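Side-chain contacts in nicastrin (Dictyostelium purpureum, PDB 4R12), which probably serves as an essential subunit of gamma-secretase, the complex that cleaves membrane proteins such as Notch within the membrane: residues P529-L532 / Q537-S540; T520-D525 / S531-G536; I471-Y476 / I505-Y510; S202-K207 / S246-L251; D302-D307 / T491-T496. All coordinates share one frame; numbering follows the deposited sequence.

Interaction 1: residues P529-L532 / Q537-S540. With CA (calcium ion), chain G.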
# COMPACT_ATOMS: atom_id res chain seq x y z
N PRO A 529 -10.57 6.24 29.30
CA PRO A 529 -9.65 5.26 29.90
C PRO A 529 -9.61 3.96 29.11
O PRO A 529 -10.67 3.35 28.93
CB PRO A 529 -10.25 5.03 31.29
CG PRO A 529 -11.18 6.19 31.53
CD PRO A 529 -11.71 6.53 30.17
N SER A 530 -8.43 3.57 28.63
CA SER A 530 -8.26 2.32 27.89
C SER A 530 -9.26 2.18 26.74
O SER A 530 -9.77 1.09 26.46
CB SER A 530 -8.38 1.12 28.83
OG SER A 530 -7.65 1.34 30.03
N SER A 531 -9.55 3.29 26.08
CA SER A 531 -10.51 3.28 24.99
C SER A 531 -10.31 4.52 24.14
O SER A 531 -9.46 5.36 24.44
CB SER A 531 -11.94 3.18 25.53
OG SER A 531 -12.15 4.04 26.64
N LEU A 532 -11.07 4.62 23.05
CA LEU A 532 -10.95 5.75 22.14
C LEU A 532 -12.27 6.50 22.08
O LEU A 532 -13.33 5.93 22.34
CB LEU A 532 -10.55 5.28 20.73
CG LEU A 532 -9.20 4.56 20.60
CD1 LEU A 532 -8.93 4.21 19.13
CD2 LEU A 532 -8.07 5.39 21.21
N GLN A 537 -18.76 8.94 22.49
CA GLN A 537 -18.72 7.60 23.06
C GLN A 537 -17.28 7.19 23.34
O GLN A 537 -16.41 7.39 22.49
CB GLN A 537 -19.36 6.57 22.12
CG GLN A 537 -20.78 6.90 21.69
CD GLN A 537 -21.81 6.54 22.74
OE1 GLN A 537 -22.62 7.37 23.11
NE2 GLN A 537 -21.77 5.31 23.23
N CYS A 538 -17.05 6.60 24.51
CA CYS A 538 -15.80 5.86 24.75
C CYS A 538 -15.99 4.43 24.27
O CYS A 538 -16.85 3.71 24.76
CB CYS A 538 -15.40 5.90 26.23
SG CYS A 538 -14.75 7.51 26.72
N VAL A 539 -15.20 4.05 23.26
CA VAL A 539 -15.39 2.76 22.59
C VAL A 539 -14.22 1.84 22.90
O VAL A 539 -13.06 2.24 22.82
CB VAL A 539 -15.54 2.94 21.06
CG1 VAL A 539 -15.76 1.61 20.37
CG2 VAL A 539 -16.68 3.91 20.76
N SER A 540 -14.54 0.61 23.27
CA SER A 540 -13.51 -0.35 23.64
C SER A 540 -13.37 -1.41 22.55
O SER A 540 -14.36 -1.99 22.11
CB SER A 540 -13.85 -1.00 24.97
OG SER A 540 -13.89 -0.03 26.00
CA CA G . -7.85 6.86 25.65
O HOH W 1 -11.92 -0.05 27.98
O HOH W 2 -6.60 4.70 25.70
O HOH W 3 -6.64 7.72 27.69
O HOH W 4 -6.16 7.31 24.11
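Leu532 and Val539 form an antiparallel hydrogen-bonded pair that ties the loop 529-532 to strand 537-540. Its two backbone bonds are nearly straight: Leu532 N to Val539 O measures 3.1 Å, and Val539 N to Leu532 O is shorter at 2.8 Å. The CA-H of Cys538 also points at Leu532 O.

Among the side chains, Ser531 presses its CB against Val539 O at 3.1 Å and against Ser540 OG, while its OG faces Cys538 CB at 3.8 Å. With OG lodged between the backbone N and the carbonyl carbon (chi1 44°), this hydroxyl turns back on its own loop and donates to Pro529 O at 2.8 Å, reaching it from above the carbonyl plane. One water donates to Ser530 O and also bonds to Ser540 OG.

The carbonyl of Ser531 faces the other way and binds the calcium ion at 2.5 Å. Three waters and the carbonyls of Asp525 and Cys528 complete the ligands found, so main-chain oxygens supply all the protein ligands.

Cys538 is joined by a disulfide to Cys528, a second tie between loop and strand. Strand 536-540 is the middle one of a small three-stranded antiparallel sheet, between 516-522 and 532-534; helix 500-512 packs against Leu532 through Arg507 and Tyr510, and the Tyr510 hydroxyl bonds to Val539 O.

Interaction 2: residues T520-D525 / S531-G536. With CA (calcium ion), chain G.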
# COMPACT_ATOMS: atom_id res chain seq x y z
N THR A 520 -20.16 9.21 27.17
CA THR A 520 -19.36 9.94 28.16
C THR A 520 -19.22 11.42 27.83
O THR A 520 -18.74 12.21 28.63
CB THR A 520 -17.94 9.35 28.27
OG1 THR A 520 -17.24 9.60 27.04
CG2 THR A 520 -17.99 7.85 28.51
N ASN A 521 -19.65 11.78 26.62
CA ASN A 521 -19.41 13.11 26.07
C ASN A 521 -17.91 13.42 25.96
O ASN A 521 -17.52 14.57 26.04
CB ASN A 521 -20.11 14.19 26.92
CG ASN A 521 -21.62 14.07 26.86
OD1 ASN A 521 -22.17 13.79 25.79
ND2 ASN A 521 -22.29 14.23 27.99
N CYS A 522 -17.10 12.39 25.74
CA CYS A 522 -15.67 12.62 25.49
C CYS A 522 -15.46 13.49 24.26
O CYS A 522 -16.27 13.43 23.31
CB CYS A 522 -14.95 11.29 25.31
SG CYS A 522 -15.54 10.33 23.88
N THR A 523 -14.40 14.31 24.26
CA THR A 523 -14.06 15.10 23.07
C THR A 523 -12.67 14.75 22.52
O THR A 523 -12.24 15.32 21.52
CB THR A 523 -14.11 16.62 23.35
OG1 THR A 523 -13.18 16.95 24.38
CG2 THR A 523 -15.52 17.05 23.77
N SER A 524 -11.98 13.82 23.16
CA SER A 524 -10.72 13.33 22.61
C SER A 524 -10.41 11.97 23.21
O SER A 524 -10.96 11.62 24.24
CB SER A 524 -9.58 14.30 22.89
OG SER A 524 -9.11 14.12 24.21
N ASP A 525 -9.53 11.21 22.56
CA ASP A 525 -9.19 9.87 23.03
C ASP A 525 -8.65 9.89 24.46
O ASP A 525 -8.89 8.95 25.21
CB ASP A 525 -8.18 9.21 22.10
CG ASP A 525 -8.72 8.99 20.70
OD1 ASP A 525 -9.96 8.89 20.52
OD2 ASP A 525 -7.90 8.90 19.76
N SER A 531 -9.55 3.29 26.08
CA SER A 531 -10.51 3.28 24.99
C SER A 531 -10.31 4.52 24.14
O SER A 531 -9.46 5.36 24.44
CB SER A 531 -11.94 3.18 25.53
OG SER A 531 -12.15 4.04 26.64
N LEU A 532 -11.07 4.62 23.05
CA LEU A 532 -10.95 5.75 22.14
C LEU A 532 -12.27 6.50 22.08
O LEU A 532 -13.33 5.93 22.34
CB LEU A 532 -10.55 5.28 20.73
CG LEU A 532 -9.20 4.56 20.60
CD1 LEU A 532 -8.93 4.21 19.13
CD2 LEU A 532 -8.07 5.39 21.21
N CYS A 533 -12.20 7.77 21.73
CA CYS A 533 -13.40 8.58 21.64
C CYS A 533 -13.97 8.62 20.22
O CYS A 533 -13.28 8.98 19.25
CB CYS A 533 -13.12 9.99 22.14
SG CYS A 533 -14.62 11.00 22.17
N TYR A 534 -15.24 8.24 20.09
CA TYR A 534 -15.98 8.36 18.85
C TYR A 534 -17.25 9.17 19.10
O TYR A 534 -18.21 8.63 19.65
CB TYR A 534 -16.38 6.99 18.29
CG TYR A 534 -15.26 6.15 17.74
CD1 TYR A 534 -14.36 5.50 18.58
CD2 TYR A 534 -15.12 5.96 16.36
CE1 TYR A 534 -13.35 4.71 18.07
CE2 TYR A 534 -14.12 5.17 15.85
CZ TYR A 534 -13.24 4.54 16.70
OH TYR A 534 -12.25 3.76 16.17
N SER A 535 -17.23 10.45 18.73
CA SER A 535 -18.45 11.27 18.78
C SER A 535 -19.16 11.21 20.13
O SER A 535 -20.37 10.96 20.19
CB SER A 535 -19.43 10.84 17.67
OG SER A 535 -18.84 10.95 16.39
N GLY A 536 -18.41 11.38 21.21
CA GLY A 536 -18.98 11.36 22.55
C GLY A 536 -19.12 10.00 23.21
O GLY A 536 -19.58 9.90 24.36
CA CA G . -7.85 6.86 25.65
O HOH W 5 -16.38 13.47 20.30
O HOH W 2 -6.60 4.70 25.70
O HOH W 3 -6.64 7.72 27.69
O HOH W 4 -6.16 7.31 24.11
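The backbones of 520-525 and 531-536 meet at Gly536 O, which accepts from both Thr520 N at 3.0 Å and Asn521 N at 2.9 Å, the first bond nearly straight and the second bent to 132° at the hydrogen. Thr520 OG1 in turn accepts from Cys522 N, an ST turn. Between these bonds and the calcium ion stands the disulfide Cys522-Cys533. Its sulfurs lie 2.1 Å apart with a torsion of 88° about the S-S bond. Cys533 SG, anti to its backbone N (chi1 -175°), reaches across to Cys522, and its CB packs on Ser524 O at 3.4 Å. Farther on, Asp525 OD1 accepts from Cys533 N at 2.8 Å, on the anti side of the carboxylate and out of its plane. The flank of the same carboxylate lies against Leu532, whose CD2 is 3.7 Å from Asp525 CG. Arg507 of helix 500-512 makes a long, weak ion pair with OD1. Asp525 thus divides its work: its main-chain O, with that of Ser531, binds the calcium ion, whereas its carboxylate takes the N-H of Cys533. Covalent cross-link and metal together probably fix a loop that has little regular structure of its own.

Interaction 3: residues I471-Y476 / I505-Y510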
# COMPACT_ATOMS: atom_id res chain seq x y z
N ILE A 471 -17.10 10.42 9.39
CA ILE A 471 -17.66 10.62 10.72
C ILE A 471 -16.76 10.01 11.80
O ILE A 471 -16.81 10.42 12.96
CB ILE A 471 -19.08 10.02 10.86
CG1 ILE A 471 -19.79 10.56 12.11
CG2 ILE A 471 -19.05 8.49 10.86
CD1 ILE A 471 -21.26 10.19 12.20
N LEU A 472 -15.91 9.05 11.40
CA LEU A 472 -14.98 8.43 12.34
C LEU A 472 -13.69 9.24 12.46
O LEU A 472 -12.86 8.96 13.34
CB LEU A 472 -14.65 6.99 11.91
CG LEU A 472 -15.77 5.99 11.64
CD1 LEU A 472 -15.15 4.66 11.20
CD2 LEU A 472 -16.65 5.79 12.87
N MET A 473 -13.50 10.22 11.58
CA MET A 473 -12.25 10.98 11.51
C MET A 473 -12.33 12.40 12.09
O MET A 473 -13.41 12.99 12.21
CB MET A 473 -11.77 11.10 10.06
CG MET A 473 -11.60 9.79 9.29
SD MET A 473 -10.24 8.81 9.95
CE MET A 473 -11.25 7.75 10.87
N LYS A 474 -11.16 12.94 12.41
CA LYS A 474 -11.05 14.30 12.94
C LYS A 474 -10.66 15.30 11.84
O LYS A 474 -10.67 16.51 12.06
CB LYS A 474 -10.02 14.35 14.08
CG LYS A 474 -10.21 13.28 15.14
CD LYS A 474 -11.40 13.56 16.05
CE LYS A 474 -11.12 14.76 16.95
NZ LYS A 474 -12.30 15.17 17.79
N THR A 475 -10.32 14.79 10.67
CA THR A 475 -9.91 15.64 9.55
C THR A 475 -10.56 15.15 8.26
O THR A 475 -11.05 14.03 8.21
CB THR A 475 -8.36 15.65 9.37
OG1 THR A 475 -7.87 14.30 9.26
CG2 THR A 475 -7.68 16.32 10.55
N TYR A 476 -10.58 15.99 7.24
CA TYR A 476 -10.97 15.58 5.89
C TYR A 476 -9.70 15.33 5.06
O TYR A 476 -8.74 16.08 5.19
CB TYR A 476 -11.85 16.64 5.23
CG TYR A 476 -12.74 16.07 4.15
CD1 TYR A 476 -12.30 15.98 2.83
CD2 TYR A 476 -14.02 15.61 4.45
CE1 TYR A 476 -13.12 15.45 1.84
CE2 TYR A 476 -14.84 15.08 3.47
CZ TYR A 476 -14.39 15.00 2.17
OH TYR A 476 -15.22 14.47 1.20
N ILE A 505 -8.22 3.30 8.25
CA ILE A 505 -8.26 1.85 8.45
C ILE A 505 -8.25 1.52 9.95
O ILE A 505 -9.03 0.69 10.42
CB ILE A 505 -7.09 1.13 7.73
CG1 ILE A 505 -7.24 1.22 6.21
CG2 ILE A 505 -7.00 -0.32 8.14
CD1 ILE A 505 -6.01 0.71 5.44
N HIS A 506 -7.38 2.19 10.70
CA HIS A 506 -7.32 1.98 12.15
C HIS A 506 -8.67 2.27 12.85
O HIS A 506 -9.20 1.44 13.58
CB HIS A 506 -6.21 2.85 12.76
CG HIS A 506 -6.14 2.79 14.25
ND1 HIS A 506 -5.86 3.90 15.02
CD2 HIS A 506 -6.27 1.76 15.12
CE1 HIS A 506 -5.84 3.56 16.30
NE2 HIS A 506 -6.09 2.27 16.38
N ARG A 507 -9.21 3.46 12.62
CA ARG A 507 -10.44 3.85 13.32
C ARG A 507 -11.64 3.01 12.88
O ARG A 507 -12.53 2.70 13.69
CB ARG A 507 -10.72 5.33 13.10
CG ARG A 507 -9.64 6.30 13.58
CD ARG A 507 -9.84 6.76 15.00
NE ARG A 507 -11.11 7.47 15.20
CZ ARG A 507 -11.56 7.84 16.40
NH1 ARG A 507 -10.85 7.56 17.48
NH2 ARG A 507 -12.73 8.48 16.51
N LEU A 508 -11.67 2.63 11.61
CA LEU A 508 -12.76 1.79 11.10
C LEU A 508 -12.67 0.36 11.67
O LEU A 508 -13.66 -0.18 12.16
CB LEU A 508 -12.74 1.77 9.57
CG LEU A 508 -13.80 0.90 8.89
CD1 LEU A 508 -15.22 1.41 9.24
CD2 LEU A 508 -13.57 0.85 7.37
N LEU A 509 -11.48 -0.24 11.63
CA LEU A 509 -11.27 -1.59 12.17
C LEU A 509 -11.57 -1.62 13.67
O LEU A 509 -12.22 -2.54 14.16
CB LEU A 509 -9.83 -2.06 11.92
CG LEU A 509 -9.42 -3.46 12.42
CD1 LEU A 509 -10.34 -4.52 11.83
CD2 LEU A 509 -7.98 -3.77 12.07
N TYR A 510 -11.06 -0.62 14.39
CA TYR A 510 -11.31 -0.48 15.82
C TYR A 510 -12.82 -0.47 16.09
O TYR A 510 -13.31 -1.19 16.97
CB TYR A 510 -10.65 0.80 16.35
CG TYR A 510 -10.65 0.94 17.86
CD1 TYR A 510 -11.79 1.36 18.56
CD2 TYR A 510 -9.49 0.67 18.60
CE1 TYR A 510 -11.78 1.48 19.94
CE2 TYR A 510 -9.48 0.79 19.99
CZ TYR A 510 -10.62 1.20 20.65
OH TYR A 510 -10.62 1.33 22.02
O HOH W 6 -15.21 10.08 15.38
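Arg507 of helix 500-512 reaches across to the loop 471-476, where the chain leaves a 3-10 turn, and takes hold of the carbonyl of Leu472; the contact is a loop laid against a helix flank, locked by an arginine bound side-on to a main-chain oxygen. At the root of the side chain, CB lies against Met473 CE at 3.3 Å, and CG follows along the same methyl at 3.5 Å. Met473 sets out from its backbone away from the helix, but bends at chi2 and chi3 swing its methyl back, and the two side chains run past each other in opposite directions. Arg507 also bends at chi2 (-91°) and chi3, which carries CD beyond the methyl and sets the guanidinium edge toward Leu472. NE donates to Leu472 O at 3.0 Å, nearly in line with the C=O bond, and NH2 donates to the same atom at 3.2 Å on a more bent path. NH2 also bonds to Cys533 O, and the ring of Tyr534 makes a cation-pi contact with the group. The arginine therefore joins helix, loop and the small sheet. Leu472 points its side chain at the helix and crosses that of Leu508 obliquely: CD1 touches Leu508 CA at 3.7 Å and Leu508 CD1 at 3.8 Å. A water accepting weakly from Arg507 NH2 donates to Ile471 O at 2.9 Å.

Interaction 4: residues S202-K207 / S246-L251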
# COMPACT_ATOMS: atom_id res chain seq x y z
N SER A 202 -6.09 -6.78 15.12
CA SER A 202 -7.35 -6.75 15.82
C SER A 202 -7.85 -8.14 16.12
O SER A 202 -7.62 -9.07 15.35
CB SER A 202 -8.40 -5.99 15.00
OG SER A 202 -9.65 -5.96 15.68
N SER A 203 -8.57 -8.25 17.24
CA SER A 203 -9.29 -9.46 17.60
C SER A 203 -10.66 -9.06 18.17
O SER A 203 -10.77 -8.02 18.80
CB SER A 203 -8.49 -10.27 18.63
OG SER A 203 -9.30 -11.28 19.20
N PHE A 204 -11.69 -9.86 17.91
CA PHE A 204 -13.00 -9.64 18.53
C PHE A 204 -12.97 -9.92 20.03
O PHE A 204 -13.83 -9.41 20.76
CB PHE A 204 -14.07 -10.51 17.87
CG PHE A 204 -14.55 -10.00 16.53
CD1 PHE A 204 -15.38 -8.88 16.45
CD2 PHE A 204 -14.20 -10.66 15.36
CE1 PHE A 204 -15.83 -8.42 15.22
CE2 PHE A 204 -14.65 -10.20 14.12
CZ PHE A 204 -15.47 -9.09 14.05
N SER A 205 -12.03 -10.75 20.50
CA SER A 205 -11.94 -11.04 21.93
C SER A 205 -11.42 -9.81 22.66
O SER A 205 -10.48 -9.18 22.20
CB SER A 205 -11.02 -12.24 22.22
OG SER A 205 -11.43 -13.38 21.49
N SER A 206 -12.02 -9.48 23.80
CA SER A 206 -11.60 -8.32 24.57
C SER A 206 -10.19 -8.56 25.12
O SER A 206 -9.38 -7.65 25.26
CB SER A 206 -12.59 -8.02 25.71
OG SER A 206 -12.56 -9.04 26.70
N LYS A 207 -9.90 -9.82 25.40
CA LYS A 207 -8.54 -10.21 25.71
C LYS A 207 -8.32 -11.61 25.14
O LYS A 207 -9.16 -12.49 25.30
CB LYS A 207 -8.29 -10.16 27.22
CG LYS A 207 -6.88 -10.57 27.65
CD LYS A 207 -6.75 -10.58 29.17
CE LYS A 207 -5.56 -11.40 29.64
NZ LYS A 207 -4.26 -10.74 29.34
N SER A 246 -14.51 -6.14 5.07
CA SER A 246 -15.90 -6.52 4.87
C SER A 246 -16.19 -7.91 5.48
O SER A 246 -17.28 -8.17 6.00
CB SER A 246 -16.26 -6.50 3.38
OG SER A 246 -16.06 -5.19 2.85
N VAL A 247 -15.19 -8.79 5.43
CA VAL A 247 -15.23 -10.06 6.14
C VAL A 247 -15.40 -9.83 7.65
O VAL A 247 -16.23 -10.45 8.30
CB VAL A 247 -13.95 -10.89 5.87
CG1 VAL A 247 -13.78 -11.99 6.92
CG2 VAL A 247 -13.99 -11.50 4.46
N ILE A 248 -14.58 -8.93 8.19
CA ILE A 248 -14.61 -8.60 9.62
C ILE A 248 -15.97 -7.99 9.99
O ILE A 248 -16.61 -8.40 10.97
CB ILE A 248 -13.45 -7.64 9.97
CG1 ILE A 248 -12.12 -8.39 9.83
CG2 ILE A 248 -13.59 -7.12 11.39
CD1 ILE A 248 -10.90 -7.52 9.86
N LYS A 249 -16.46 -7.07 9.17
CA LYS A 249 -17.78 -6.51 9.43
C LYS A 249 -18.86 -7.60 9.40
O LYS A 249 -19.80 -7.59 10.22
CB LYS A 249 -18.11 -5.42 8.41
CG LYS A 249 -19.48 -4.76 8.64
CD LYS A 249 -19.46 -3.79 9.84
CE LYS A 249 -20.82 -3.08 9.99
NZ LYS A 249 -20.88 -2.28 11.25
N SER A 250 -18.74 -8.55 8.48
CA SER A 250 -19.72 -9.62 8.37
C SER A 250 -19.63 -10.56 9.58
O SER A 250 -20.64 -10.99 10.11
CB SER A 250 -19.54 -10.39 7.06
OG SER A 250 -19.65 -9.50 5.96
N LEU A 251 -18.41 -10.86 10.00
CA LEU A 251 -18.20 -11.71 11.17
C LEU A 251 -18.61 -11.02 12.46
O LEU A 251 -18.90 -11.69 13.44
CB LEU A 251 -16.74 -12.16 11.26
CG LEU A 251 -16.33 -13.19 10.21
CD1 LEU A 251 -14.83 -13.51 10.30
CD2 LEU A 251 -17.16 -14.46 10.36
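Phe204 drives the far end of its ring into the flank of helix 234-252, where CZ lies between Ile248 and Leu251. The nearest atom is Ile248 O, 3.4 Å from CZ and in the plane of the ring, so the carbonyl faces the ring's edge, where the partly positive hydrogens lie. CZ also touches Ile248 CG2 at 3.8 Å; that methyl stands anti to the backbone N of Ile248, which sets it beside the carbonyl and brings both groups to the same ring corner. On the neighbouring atom, CE2 meets Leu251 CB at 4.0 Å, and here the two side chains cross at about a right angle. Phe204 connects the region of strand 192-203 to helix 234-252 in the large lobe, whose family is related to zinc exopeptidases. Phe265 of strand 262-268 packs on both Phe204 and Ile248, and Arg256 makes a cation-pi contact with the phenylalanine. Ser203 OG accepts from Ser205 N at 3.1 Å, an ST turn with Phe204 at its centre. On the helix, Ser250 OG donates to Ser246 O at 2.7 Å, and Ser250 N reaches that same oxygen from the opposite face of its plane.

Interaction 5: residues D302-D307 / T491-T496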
# COMPACT_ATOMS: atom_id res chain seq x y z
N ASP A 302 11.14 2.77 27.27
CA ASP A 302 12.44 2.37 26.75
C ASP A 302 12.57 0.86 26.63
O ASP A 302 12.57 0.16 27.64
CB ASP A 302 13.55 2.93 27.63
CG ASP A 302 14.92 2.63 27.09
OD1 ASP A 302 15.03 2.46 25.85
OD2 ASP A 302 15.88 2.57 27.89
N PRO A 303 12.64 0.33 25.39
CA PRO A 303 12.51 1.09 24.14
C PRO A 303 11.06 1.51 23.90
O PRO A 303 10.16 0.86 24.41
CB PRO A 303 12.98 0.10 23.07
CG PRO A 303 12.72 -1.24 23.67
CD PRO A 303 12.86 -1.10 25.16
N PRO A 304 10.85 2.60 23.17
CA PRO A 304 9.49 3.14 23.05
C PRO A 304 8.54 2.24 22.26
O PRO A 304 8.83 1.85 21.13
CB PRO A 304 9.70 4.48 22.33
CG PRO A 304 11.06 4.40 21.73
CD PRO A 304 11.86 3.49 22.58
N ARG A 305 7.43 1.90 22.90
CA ARG A 305 6.27 1.28 22.25
C ARG A 305 5.01 1.93 22.82
O ARG A 305 4.81 1.98 24.03
CB ARG A 305 6.24 -0.23 22.48
CG ARG A 305 7.47 -0.97 21.99
CD ARG A 305 7.55 -1.02 20.46
NE ARG A 305 8.57 -1.97 20.03
CZ ARG A 305 9.85 -1.67 19.89
NH1 ARG A 305 10.28 -0.44 20.15
NH2 ARG A 305 10.72 -2.60 19.50
N ALA A 306 4.16 2.42 21.93
CA ALA A 306 2.96 3.13 22.36
C ALA A 306 1.85 2.20 22.87
O ALA A 306 0.86 2.66 23.42
CB ALA A 306 2.45 3.99 21.22
N ASP A 307 2.03 0.90 22.68
CA ASP A 307 0.97 -0.07 23.00
C ASP A 307 1.57 -1.46 23.21
O ASP A 307 2.21 -2.01 22.31
CB ASP A 307 -0.08 -0.09 21.88
CG ASP A 307 -1.37 -0.80 22.27
OD1 ASP A 307 -1.36 -1.60 23.23
OD2 ASP A 307 -2.40 -0.55 21.61
N THR A 491 9.83 11.09 12.56
CA THR A 491 11.14 11.71 12.78
C THR A 491 11.95 11.00 13.86
O THR A 491 13.16 11.21 13.97
CB THR A 491 11.01 13.18 13.15
OG1 THR A 491 9.97 13.32 14.14
CG2 THR A 491 10.62 14.00 11.94
N SER A 492 11.28 10.17 14.65
CA SER A 492 11.93 9.35 15.67
C SER A 492 10.99 8.22 16.08
O SER A 492 9.88 8.12 15.59
CB SER A 492 12.31 10.18 16.89
OG SER A 492 11.17 10.42 17.70
N LEU A 493 11.43 7.37 17.01
CA LEU A 493 10.58 6.30 17.51
C LEU A 493 9.46 6.83 18.41
O LEU A 493 8.50 6.12 18.71
CB LEU A 493 11.42 5.27 18.27
CG LEU A 493 12.27 4.38 17.36
CD1 LEU A 493 13.29 3.58 18.16
CD2 LEU A 493 11.36 3.45 16.55
N THR A 494 9.57 8.09 18.82
CA THR A 494 8.56 8.69 19.69
C THR A 494 7.75 9.76 18.96
O THR A 494 6.89 10.42 19.55
CB THR A 494 9.21 9.29 20.93
OG1 THR A 494 9.99 10.44 20.55
CG2 THR A 494 10.13 8.27 21.57
N THR A 495 8.03 9.95 17.68
CA THR A 495 7.27 10.91 16.90
C THR A 495 6.78 10.27 15.61
O THR A 495 7.22 10.64 14.53
CB THR A 495 8.10 12.17 16.56
OG1 THR A 495 9.31 11.79 15.88
CG2 THR A 495 8.47 12.93 17.82
N THR A 496 5.86 9.32 15.74
CA THR A 496 5.36 8.56 14.60
C THR A 496 4.37 9.37 13.77
O THR A 496 3.69 10.26 14.28
CB THR A 496 4.67 7.25 15.02
OG1 THR A 496 3.60 7.54 15.94
CG2 THR A 496 5.67 6.30 15.68
O HOH W 7 7.74 3.45 18.80
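Pro304 CG sits on Leu493 CB at 3.6 Å, the tightest point of a small apolar contact between the loop 302-307 and the turn 491-496. The proline ring and the leucine side chain cross at about a right angle, and it is the base of the leucine, not its branched end, that does the touching. Beside it, Thr494 lays its methyl on the same ring: CG2 is 3.9 Å from Pro304 CB and slightly farther from CG. The threonine hydroxyl occupies the position between its backbone N and carbonyl carbon (chi1 69°), which leaves the methyl for the proline. No direct hydrogen bond spans the two segments. Instead, along the looser side, one water donates to both carbonyls, to Leu493 O at 2.8 Å and Pro304 O at 3.0 Å, so the two backbones are joined through water.

The turn itself is a type I beta turn from Ser492 to Thr495, and Ser492 OG accepts from Thr494 N at 3.0 Å, an ST turn within the same bend. Its partner belongs to a loop of the large lobe, which enters Pro303 through a cis peptide bond. Arg305 leaves its backbone away from the turn, but the chain curls back and NH1 donates to Pro304 O at 2.9 Å from above the carbonyl plane; its NE is in a salt bridge with Asp284. The oxygen of Pro304 is thus met by both a guanidinium and the bridging water. Leu493 also touches Asn547 and Leu549, while Thr494 is exposed to solvent.

In the fold
Interactions 1 and 2 share Ser531, Leu532 and the calcium ion, and together hold the small three-stranded sheet with backbone bonds, disulfides and metal in a partly buried setting. Interaction 3 touches both: Tyr510 and Arg507 of helix 500-512 bond to the sheet, adding side-chain hydrogen bonds from the helix to its backbone. On another flank of that helix, Leu509 packs on Ile248 and Ser202, linking interaction 3 to interaction 4, the one fully buried contact, which is apolar and has no hydrogen bond across it. Interaction 5 stands apart at the surface, its centre about 22 Å from those of interactions 1 and 3, and combines a few apolar atoms with a bridging water.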